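Local coordinates for putative phosphosugar isomerases (Salmonella typhimurium LT2, PDB 3FKJ), which probably acts as an isomerase of phosphorylated sugars, binding carbohydrate derivatives through SIS-type alpha/beta domains, at residues A[29-34]-A[118-123]; A[41-46]-A[92-97]. All blocks are in the same frame, centred on the assembly; numbering follows the deposited sequence.

How the interactions relate
Helix 22-35 comes first in the chain, and interaction 1 joins it to strand 118-123, closing a long loop over the strands and helices that lie between. Right after the helix the chain enters strand 42-47. Interaction 2 pairs this strand with strand 91-97 and closes a shorter loop, which contains strand 70-75, outermost on one side of this chain's sheet, and is nested inside the first. The two contacts sit about 10 Å apart, centre to centre, and share one five-stranded parallel sheet in which strands 91-97 and 118-123 are neighbours. Interaction 2 thus builds the sheet from strand to strand, whereas interaction 1 covers one of its faces with a helix.

Interaction 1 (A[29-34]-A[118-123]); sequences RIISDI and ATIGLV
Ile120 of the strand meets Ile30, Ile31 and Ile34 of helix 29-34, a helix-on-sheet contact in the alpha/beta sandwich of the SIS domain. The helix segment runs nearly antiparallel to the strand, at 169°, with the two axes 10.6 Å apart. That spacing is bridged by aliphatic side chains alone, and no hydrogen bond passes between the segments.

The apolar contacts converge on one methyl group. Ile120 has CG1 anti to its carbonyl carbon (chi1 -56°) and an extended outer torsion, which carries CD1 up to the helix. Ile30 presents its short branch, CG2 lying 3.6 Å from Ile120 CD1, while Ile34 brings the end of its long branch, CD1, to 3.9 Å from the same methyl. Ile31 points less directly at the strand, but its folded chain (chi2 -53°) brings CD1 to 3.9 Å from Ile120 CD1, the two side chains crossing at about a right angle.

The polar side chains of Asp33 and Thr119 bond outside this contact. Asp33 forms a salt bridge with Lys37 and a hydrogen bond with Tyr136, and Thr119, on the far face of the strand, bonds to the backbone of Tyr133 and Asp135.

At the strand's beginning the spacing is looser, Ile34 CG2 standing 4.3 Å from Ala118 CB.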
loop_
_atom_site.group_PDB
_atom_site.type_symbol
_atom_site.label_atom_id
_atom_site.label_comp_id
_atom_site.label_asym_id
_atom_site.label_seq_id
_atom_site.Cartn_x
_atom_site.Cartn_y
_atom_site.Cartn_z
ATOM N N ARG A 29 28.802 2.089 -6.336
ATOM C CA ARG A 29 29.673 2.967 -5.532
ATOM C C ARG A 29 28.952 3.463 -4.292
ATOM O O ARG A 29 29.522 3.516 -3.208
ATOM C CB ARG A 29 30.115 4.214 -6.284
ATOM C CG ARG A 29 30.924 4.042 -7.540
ATOM C CD ARG A 29 31.192 5.433 -8.220
ATOM N NE ARG A 29 29.993 6.296 -8.329
ATOM C CZ ARG A 29 29.567 7.161 -7.397
ATOM N NH1 ARG A 29 30.219 7.318 -6.241
ATOM N NH2 ARG A 29 28.465 7.864 -7.609
ATOM N N ILE A 30 27.691 3.852 -4.443
ATOM C CA ILE A 30 26.974 4.399 -3.284
ATOM C C ILE A 30 26.864 3.368 -2.153
ATOM O O ILE A 30 27.146 3.685 -0.978
ATOM C CB ILE A 30 25.617 5.013 -3.679
ATOM C CG1 ILE A 30 25.878 6.264 -4.548
ATOM C CG2 ILE A 30 24.788 5.370 -2.416
ATOM C CD1 ILE A 30 24.693 6.786 -5.300
ATOM N N ILE A 31 26.498 2.137 -2.509
ATOM C CA ILE A 31 26.250 1.092 -1.518
ATOM C C ILE A 31 27.553 0.596 -0.883
ATOM O O ILE A 31 27.562 0.323 0.331
ATOM C CB ILE A 31 25.396 -0.066 -2.107
ATOM C CG1 ILE A 31 24.031 0.477 -2.605
ATOM C CG2 ILE A 31 25.213 -1.221 -1.090
ATOM C CD1 ILE A 31 23.186 1.328 -1.575
ATOM N N SER A 32 28.648 0.506 -1.662
ATOM C CA SER A 32 29.982 0.197 -1.095
ATOM C C SER A 32 30.430 1.263 -0.102
ATOM O O SER A 32 30.890 0.933 1.007
ATOM C CB SER A 32 31.079 0.077 -2.161
ATOM O OG SER A 32 30.629 -0.628 -3.298
ATOM N N ASP A 33 30.302 2.531 -0.501
ATOM C CA ASP A 33 30.671 3.632 0.378
ATOM C C ASP A 33 29.914 3.575 1.698
ATOM O O ASP A 33 30.495 3.670 2.768
ATOM C CB ASP A 33 30.439 4.979 -0.291
ATOM C CG ASP A 33 31.299 6.083 0.318
ATOM O OD1 ASP A 33 32.494 6.170 -0.040
ATOM O OD2 ASP A 33 30.786 6.855 1.155
ATOM N N ILE A 34 28.607 3.385 1.620
ATOM C CA ILE A 34 27.794 3.289 2.819
ATOM C C ILE A 34 28.221 2.103 3.691
ATOM O O ILE A 34 28.354 2.240 4.908
ATOM C CB ILE A 34 26.314 3.168 2.471
ATOM C CG1 ILE A 34 25.811 4.462 1.803
ATOM C CG2 ILE A 34 25.518 2.798 3.728
ATOM C CD1 ILE A 34 24.531 4.256 0.912
ATOM N N ALA A 118 21.896 6.847 6.720
ATOM C CA ALA A 118 22.389 7.295 5.424
ATOM C C ALA A 118 21.207 7.647 4.545
ATOM O O ALA A 118 20.183 6.924 4.535
ATOM C CB ALA A 118 23.259 6.257 4.755
ATOM N N THR A 119 21.345 8.745 3.804
ATOM C CA THR A 119 20.310 9.191 2.888
ATOM C C THR A 119 20.819 9.138 1.428
ATOM O O THR A 119 21.909 9.562 1.153
ATOM C CB THR A 119 19.818 10.620 3.244
ATOM O OG1 THR A 119 20.943 11.501 3.335
ATOM C CG2 THR A 119 19.077 10.631 4.549
ATOM N N ILE A 120 20.024 8.554 0.526
ATOM C CA ILE A 120 20.304 8.586 -0.923
ATOM C C ILE A 120 19.156 9.365 -1.559
ATOM O O ILE A 120 17.974 8.985 -1.426
ATOM C CB ILE A 120 20.378 7.169 -1.566
ATOM C CG1 ILE A 120 21.427 6.269 -0.874
ATOM C CG2 ILE A 120 20.656 7.269 -3.071
ATOM C CD1 ILE A 120 21.393 4.814 -1.337
ATOM N N GLY A 121 19.499 10.449 -2.242
ATOM C CA GLY A 121 18.515 11.307 -2.892
ATOM C C GLY A 121 18.541 11.152 -4.394
ATOM O O GLY A 121 19.590 11.379 -5.021
ATOM N N LEU A 122 17.387 10.774 -4.968
ATOM C CA LEU A 122 17.194 10.747 -6.431
ATOM C C LEU A 122 16.512 12.057 -6.873
ATOM O O LEU A 122 15.421 12.409 -6.378
ATOM C CB LEU A 122 16.339 9.536 -6.839
ATOM C CG LEU A 122 16.897 8.105 -6.851
ATOM C CD1 LEU A 122 17.416 7.678 -5.496
ATOM C CD2 LEU A 122 15.775 7.184 -7.263
ATOM N N VAL A 123 17.163 12.794 -7.771
ATOM C CA VAL A 123 16.631 14.076 -8.263
ATOM C C VAL A 123 16.734 14.120 -9.778
ATOM O O VAL A 123 17.559 13.441 -10.366
ATOM C CB VAL A 123 17.382 15.320 -7.669
ATOM C CG1 VAL A 123 17.351 15.319 -6.145
ATOM C CG2 VAL A 123 18.829 15.414 -8.191
#

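Interaction 2 (A[41-46]-A[92-97]); sequences ERVWFV and VVILAS
Phe45 and Ile94 lie side by side on one face of the paired strands, pointing the same way, with Phe45 CE1 3.8 Å from Ile94 CD1. The extended long branch of Ile94 also takes that methyl to 3.8 Å from Val43 CG1. Val43 turns CG1 anti to its own nitrogen (chi1 -176°), and this branch reaches over a face of the Phe45 ring, 4.1 Å above the plane and toward the rim.

Val46, Val93 and Leu95 share the other face with Trp44. Val46 CG2 comes 3.6 Å from Val93 CG1, the closest side-chain pair between the two strands, and Leu95 CD2 packs beside Val46 CB. Helix 103-115 covers this side through Ala108, Ala109 and Ala112.

Between the faces runs the parallel ladder of the SIS-domain sheet, joining neighbouring strands that are not consecutive in the chain, since strand 70-75 comes between them and lies on the other side of strand 42-47. Trp44 is gripped through both backbone groups: its N donates to Val92 O, and its O accepts from Ile94 N at 2.7 Å, almost straight at 174°. Val46 N then donates to Ile94 O, whereas the last rung, Ala96 N to Val46 O, is weak at 3.5 Å. Arg42 directs its guanidinium away from strand 92-97, NH1 bonding to Leu69 O of the second subunit.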
loop_
_atom_site.group_PDB
_atom_site.type_symbol
_atom_site.label_atom_id
_atom_site.label_comp_id
_atom_site.label_asym_id
_atom_site.label_seq_id
_atom_site.Cartn_x
_atom_site.Cartn_y
_atom_site.Cartn_z
ATOM N N GLU A 41 21.005 -2.493 7.769
ATOM C CA GLU A 41 20.060 -3.417 8.403
ATOM C C GLU A 41 18.612 -3.169 7.991
ATOM O O GLU A 41 17.783 -4.083 8.035
ATOM C CB GLU A 41 20.187 -3.320 9.923
ATOM C CG GLU A 41 21.462 -3.937 10.454
ATOM C CD GLU A 41 21.772 -3.501 11.869
ATOM O OE1 GLU A 41 20.847 -3.300 12.674
ATOM O OE2 GLU A 41 22.952 -3.317 12.162
ATOM N N ARG A 42 18.311 -1.916 7.636
ATOM C CA ARG A 42 16.973 -1.483 7.250
ATOM C C ARG A 42 17.101 -0.485 6.122
ATOM O O ARG A 42 18.029 0.328 6.109
ATOM C CB ARG A 42 16.248 -0.827 8.413
ATOM C CG ARG A 42 16.244 -1.632 9.682
ATOM C CD ARG A 42 15.316 -1.005 10.693
ATOM N NE ARG A 42 13.902 -1.191 10.327
ATOM C CZ ARG A 42 13.065 -2.091 10.869
ATOM N NH1 ARG A 42 13.473 -2.916 11.829
ATOM N NH2 ARG A 42 11.803 -2.150 10.448
ATOM N N VAL A 43 16.178 -0.576 5.167
ATOM C CA VAL A 43 15.993 0.416 4.115
ATOM C C VAL A 43 14.577 0.990 4.235
ATOM O O VAL A 43 13.619 0.244 4.544
ATOM C CB VAL A 43 16.173 -0.238 2.703
ATOM C CG1 VAL A 43 16.082 0.799 1.606
ATOM C CG2 VAL A 43 17.502 -0.941 2.643
ATOM N N TRP A 44 14.462 2.308 4.035
ATOM C CA TRP A 44 13.195 2.941 3.717
ATOM C C TRP A 44 13.258 3.595 2.369
ATOM O O TRP A 44 14.207 4.329 2.048
ATOM C CB TRP A 44 12.796 4.007 4.738
ATOM C CG TRP A 44 12.217 3.472 5.988
ATOM C CD1 TRP A 44 10.887 3.253 6.251
ATOM C CD2 TRP A 44 12.924 3.062 7.133
ATOM N NE1 TRP A 44 10.736 2.733 7.493
ATOM C CE2 TRP A 44 11.965 2.638 8.083
ATOM C CE3 TRP A 44 14.287 2.996 7.460
ATOM C CZ2 TRP A 44 12.320 2.158 9.358
ATOM C CZ3 TRP A 44 14.640 2.558 8.743
ATOM C CH2 TRP A 44 13.655 2.121 9.662
ATOM N N PHE A 45 12.241 3.308 1.584
ATOM C CA PHE A 45 11.875 4.089 0.414
ATOM C C PHE A 45 10.857 5.161 0.793
ATOM O O PHE A 45 9.769 4.854 1.276
ATOM C CB PHE A 45 11.292 3.179 -0.629
ATOM C CG PHE A 45 12.257 2.169 -1.117
ATOM C CD1 PHE A 45 13.300 2.550 -1.956
ATOM C CD2 PHE A 45 12.144 0.838 -0.725
ATOM C CE1 PHE A 45 14.203 1.605 -2.423
ATOM C CE2 PHE A 45 13.046 -0.118 -1.168
ATOM C CZ PHE A 45 14.083 0.275 -2.032
ATOM N N VAL A 46 11.230 6.423 0.575
ATOM C CA VAL A 46 10.429 7.523 1.021
ATOM C C VAL A 46 10.227 8.563 -0.094
ATOM O O VAL A 46 11.153 9.026 -0.738
ATOM C CB VAL A 46 10.990 8.139 2.336
ATOM C CG1 VAL A 46 9.987 9.163 2.952
ATOM C CG2 VAL A 46 11.309 7.026 3.377
ATOM N N VAL A 92 19.265 2.937 5.901
ATOM C CA VAL A 92 19.428 3.709 4.678
ATOM C C VAL A 92 18.043 4.189 4.253
ATOM O O VAL A 92 17.060 3.424 4.237
ATOM C CB VAL A 92 20.095 2.882 3.555
ATOM C CG1 VAL A 92 20.090 3.660 2.243
ATOM C CG2 VAL A 92 21.541 2.456 3.990
ATOM N N VAL A 93 17.943 5.478 3.994
ATOM C CA VAL A 93 16.678 6.081 3.569
ATOM C C VAL A 93 16.895 6.618 2.161
ATOM O O VAL A 93 17.808 7.409 1.907
ATOM C CB VAL A 93 16.164 7.173 4.547
ATOM C CG1 VAL A 93 14.816 7.769 4.038
ATOM C CG2 VAL A 93 16.033 6.600 5.972
ATOM N N ILE A 94 16.080 6.127 1.235
ATOM C CA ILE A 94 16.224 6.460 -0.160
ATOM C C ILE A 94 15.016 7.281 -0.548
ATOM O O ILE A 94 13.877 6.814 -0.460
ATOM C CB ILE A 94 16.361 5.207 -1.056
ATOM C CG1 ILE A 94 17.443 4.291 -0.498
ATOM C CG2 ILE A 94 16.598 5.614 -2.547
ATOM C CD1 ILE A 94 17.561 2.936 -1.209
ATOM N N LEU A 95 15.292 8.527 -0.948
ATOM C CA LEU A 95 14.262 9.509 -1.259
ATOM C C LEU A 95 14.320 9.938 -2.739
ATOM O O LEU A 95 15.368 9.890 -3.353
ATOM C CB LEU A 95 14.389 10.693 -0.296
ATOM C CG LEU A 95 14.542 10.314 1.189
ATOM C CD1 LEU A 95 15.956 10.564 1.710
ATOM C CD2 LEU A 95 13.520 11.104 2.014
ATOM N N ALA A 96 13.167 10.265 -3.309
ATOM C CA ALA A 96 13.066 10.782 -4.671
ATOM C C ALA A 96 12.180 12.010 -4.699
ATOM O O ALA A 96 11.198 12.118 -3.960
ATOM C CB ALA A 96 12.540 9.758 -5.624
ATOM N N SER A 97 12.553 12.957 -5.549
ATOM C CA SER A 97 11.755 14.162 -5.828
ATOM C C SER A 97 12.217 14.669 -7.194
ATOM O O SER A 97 13.427 14.912 -7.376
ATOM C CB SER A 97 12.030 15.262 -4.777
ATOM O OG SER A 97 11.180 16.393 -4.966
#